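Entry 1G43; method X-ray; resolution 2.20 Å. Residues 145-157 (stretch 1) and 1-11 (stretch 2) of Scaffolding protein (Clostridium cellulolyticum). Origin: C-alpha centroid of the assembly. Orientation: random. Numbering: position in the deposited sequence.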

# COMPACT_ATOMS: atom_id res chain seq x y z
N LYS A 145 5.58 3.04 -8.95
CA LYS A 145 5.76 4.16 -8.02
C LYS A 145 5.29 3.89 -6.58
O LYS A 145 5.16 4.80 -5.75
CB LYS A 145 5.08 5.43 -8.56
CG LYS A 145 5.76 6.08 -9.76
CD LYS A 145 7.20 6.38 -9.48
CE LYS A 145 7.74 7.51 -10.36
NZ LYS A 145 7.17 8.82 -9.91
N ILE A 146 5.03 2.63 -6.27
CA ILE A 146 4.67 2.28 -4.91
C ILE A 146 5.71 1.23 -4.53
O ILE A 146 6.32 0.61 -5.40
CB ILE A 146 3.23 1.75 -4.79
CG1 ILE A 146 2.87 0.85 -5.96
CG2 ILE A 146 2.27 2.93 -4.67
CD1 ILE A 146 3.03 -0.62 -5.66
N SER A 147 5.93 1.03 -3.24
CA SER A 147 6.95 0.07 -2.85
C SER A 147 6.47 -0.97 -1.89
O SER A 147 5.53 -0.77 -1.11
CB SER A 147 8.11 0.80 -2.24
OG SER A 147 7.60 1.76 -1.35
N ALA A 148 7.14 -2.11 -1.97
CA ALA A 148 6.86 -3.25 -1.13
C ALA A 148 8.19 -3.71 -0.59
O ALA A 148 9.15 -3.88 -1.35
CB ALA A 148 6.22 -4.35 -1.94
N PHE A 149 8.23 -3.87 0.74
CA PHE A 149 9.41 -4.32 1.46
C PHE A 149 9.12 -5.63 2.14
O PHE A 149 8.06 -5.82 2.73
CB PHE A 149 9.81 -3.34 2.56
CG PHE A 149 10.31 -2.03 2.04
CD1 PHE A 149 9.42 -1.06 1.60
CD2 PHE A 149 11.66 -1.77 1.98
CE1 PHE A 149 9.88 0.15 1.10
CE2 PHE A 149 12.13 -0.57 1.48
CZ PHE A 149 11.22 0.40 1.04
N VAL A 150 10.08 -6.55 2.07
CA VAL A 150 9.92 -7.83 2.72
C VAL A 150 11.07 -7.94 3.68
O VAL A 150 12.25 -7.87 3.28
CB VAL A 150 9.98 -8.95 1.71
CG1 VAL A 150 10.12 -10.27 2.43
CG2 VAL A 150 8.71 -8.92 0.87
N GLY A 151 10.73 -8.09 4.96
CA GLY A 151 11.77 -8.21 5.97
C GLY A 151 12.69 -6.99 6.05
O GLY A 151 13.81 -7.09 6.56
N GLY A 152 12.26 -5.84 5.55
CA GLY A 152 13.13 -4.68 5.65
C GLY A 152 13.91 -4.34 4.39
O GLY A 152 14.63 -3.36 4.38
N THR A 153 13.79 -5.15 3.34
CA THR A 153 14.49 -4.83 2.10
C THR A 153 13.51 -4.76 0.92
O THR A 153 12.54 -5.53 0.85
CB THR A 153 15.62 -5.86 1.80
OG1 THR A 153 15.05 -7.10 1.36
CG2 THR A 153 16.45 -6.12 3.05
N LEU A 154 13.76 -3.82 0.02
CA LEU A 154 12.91 -3.58 -1.15
C LEU A 154 12.76 -4.82 -2.00
O LEU A 154 13.75 -5.39 -2.44
CB LEU A 154 13.52 -2.46 -2.00
CG LEU A 154 12.76 -1.90 -3.20
CD1 LEU A 154 11.52 -1.15 -2.75
CD2 LEU A 154 13.68 -0.94 -3.94
N ALA A 155 11.51 -5.22 -2.25
CA ALA A 155 11.24 -6.40 -3.05
C ALA A 155 10.57 -6.07 -4.38
O ALA A 155 10.63 -6.86 -5.33
CB ALA A 155 10.37 -7.37 -2.25
N TYR A 156 9.94 -4.90 -4.44
CA TYR A 156 9.24 -4.43 -5.65
C TYR A 156 9.10 -2.89 -5.66
O TYR A 156 8.97 -2.25 -4.60
CB TYR A 156 7.84 -5.04 -5.73
CG TYR A 156 6.99 -4.51 -6.87
CD1 TYR A 156 7.07 -5.06 -8.16
CD2 TYR A 156 6.13 -3.42 -6.67
CE1 TYR A 156 6.32 -4.53 -9.22
CE2 TYR A 156 5.38 -2.88 -7.73
CZ TYR A 156 5.47 -3.43 -8.99
OH TYR A 156 4.73 -2.87 -10.01
N GLY A 157 9.16 -2.31 -6.85
CA GLY A 157 9.01 -0.88 -7.00
C GLY A 157 10.22 0.00 -6.73
O GLY A 157 11.37 -0.42 -6.84
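Stretch 2 (1-11) AGTGVVSVQFN

Stretch 2 lies across the hairpin of stretch 1, whose strands 147-150 and 153-155 are joined by a type I' turn from Val150 to Thr153. It begins as an irregular loop, Ala1 to Val5, and becomes extended from Val6 to Asn11. This strand runs at 150° to strand 147-150, roughly antiparallel, and the axes approach no closer than 8.4 Å, so the two pack through side chains rather than pairing as neighbours in one sheet.

The loop is pinned by backbone. Thr3 N donates to Leu154 O (3.0 Å) and Gly4 N to Ala155 O (2.7 Å), while Gly2 CA also approaches Leu154 O at 3.5 Å in a CA-H...O contact. The positive phi of Gly4 (70°) accompanies the bend that carries the chain from these bonds toward the strand.

Beyond the loop, alternation sets the fit. Ile146, Ala148 and Val150 point toward stretch 2, whereas Ser147 and Phe149 point away; in the opposing strand Val8 and Phe10 face the hairpin and Ser7 and Gln9 turn from it. The small side chain of Ala148 leaves a shallow hollow, into which the valines reach: Val8 CG2 lies 3.9 Å from Ala148 CB, and Val6 CG2 4.3 Å from the same atom. Val6 CG2 also comes within 4.0 Å of Ala155 CB. Toward the turn, Val150 CG2 meets Val5 CG1 at 4.0 Å and Val6 CG1 at 4.3 Å. At the other end, Ile146 CD1 packs on Val8 CG1 (3.8 Å) and Ile146 CG2 approaches Phe10 CD1 (4.3 Å).

Val8 is thus the central bump, held between Ile146, Ala148 and Tyr156. Its CB sits over one face of the Tyr156 ring, 3.9 Å from the centroid, in a CH-pi contact. Together the stretches bury 646 Å².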

# COMPACT_ATOMS: atom_id res chain seq x y z
N ALA A 1 16.20 -1.95 -7.85
CA ALA A 1 17.02 -2.67 -6.84
C ALA A 1 16.11 -3.57 -5.99
O ALA A 1 16.47 -3.99 -4.87
CB ALA A 1 17.78 -1.64 -5.95
N GLY A 2 14.94 -3.88 -6.55
CA GLY A 2 13.97 -4.72 -5.87
C GLY A 2 14.34 -6.17 -6.02
O GLY A 2 14.79 -6.62 -7.10
N THR A 3 14.12 -6.92 -4.94
CA THR A 3 14.46 -8.35 -4.87
C THR A 3 13.54 -9.31 -5.65
O THR A 3 13.93 -10.46 -5.93
CB THR A 3 14.52 -8.80 -3.39
OG1 THR A 3 13.31 -8.41 -2.73
CG2 THR A 3 15.72 -8.17 -2.69
N GLY A 4 12.33 -8.88 -6.00
CA GLY A 4 11.46 -9.75 -6.77
C GLY A 4 10.91 -10.96 -6.02
O GLY A 4 10.55 -11.98 -6.61
N VAL A 5 10.87 -10.83 -4.70
CA VAL A 5 10.36 -11.86 -3.82
C VAL A 5 8.85 -11.83 -3.97
O VAL A 5 8.15 -12.82 -3.72
CB VAL A 5 10.78 -11.54 -2.39
CG1 VAL A 5 9.73 -12.00 -1.39
CG2 VAL A 5 12.12 -12.24 -2.11
N VAL A 6 8.34 -10.68 -4.40
CA VAL A 6 6.90 -10.50 -4.64
C VAL A 6 6.68 -9.58 -5.83
O VAL A 6 7.55 -8.81 -6.20
CB VAL A 6 6.16 -9.90 -3.41
CG1 VAL A 6 6.42 -10.77 -2.21
CG2 VAL A 6 6.61 -8.47 -3.14
N SER A 7 5.52 -9.70 -6.44
CA SER A 7 5.15 -8.87 -7.57
C SER A 7 3.97 -8.06 -7.02
O SER A 7 3.21 -8.57 -6.20
CB SER A 7 4.67 -9.78 -8.71
OG SER A 7 4.02 -9.05 -9.75
N VAL A 8 3.79 -6.81 -7.46
CA VAL A 8 2.65 -6.05 -6.94
C VAL A 8 1.84 -5.25 -7.96
O VAL A 8 2.40 -4.61 -8.85
CB VAL A 8 3.10 -5.05 -5.84
CG1 VAL A 8 1.87 -4.26 -5.35
CG2 VAL A 8 3.80 -5.80 -4.70
N GLN A 9 0.53 -5.30 -7.85
CA GLN A 9 -0.33 -4.53 -8.74
C GLN A 9 -1.06 -3.50 -7.91
O GLN A 9 -1.28 -3.68 -6.70
CB GLN A 9 -1.30 -5.42 -9.48
CG GLN A 9 -0.71 -6.02 -10.72
CD GLN A 9 -1.73 -6.80 -11.51
OE1 GLN A 9 -2.33 -7.76 -11.01
NE2 GLN A 9 -1.95 -6.38 -12.74
N PHE A 10 -1.47 -2.42 -8.57
CA PHE A 10 -2.10 -1.31 -7.88
C PHE A 10 -3.30 -0.73 -8.63
O PHE A 10 -3.43 -0.93 -9.83
CB PHE A 10 -1.01 -0.25 -7.69
CG PHE A 10 -1.51 1.08 -7.20
CD1 PHE A 10 -1.54 1.37 -5.86
CD2 PHE A 10 -1.92 2.04 -8.10
CE1 PHE A 10 -1.97 2.63 -5.39
CE2 PHE A 10 -2.34 3.28 -7.66
CZ PHE A 10 -2.37 3.58 -6.30
N ASN A 11 -4.18 -0.04 -7.91
CA ASN A 11 -5.36 0.63 -8.48
C ASN A 11 -5.94 1.53 -7.39
O ASN A 11 -5.72 1.28 -6.21
CB ASN A 11 -6.41 -0.40 -9.01
CG ASN A 11 -7.63 -0.61 -8.08
OD1 ASN A 11 -8.38 0.32 -7.76
ND2 ASN A 11 -7.85 -1.86 -7.68
O HOH W 1 12.66 -8.47 -0.40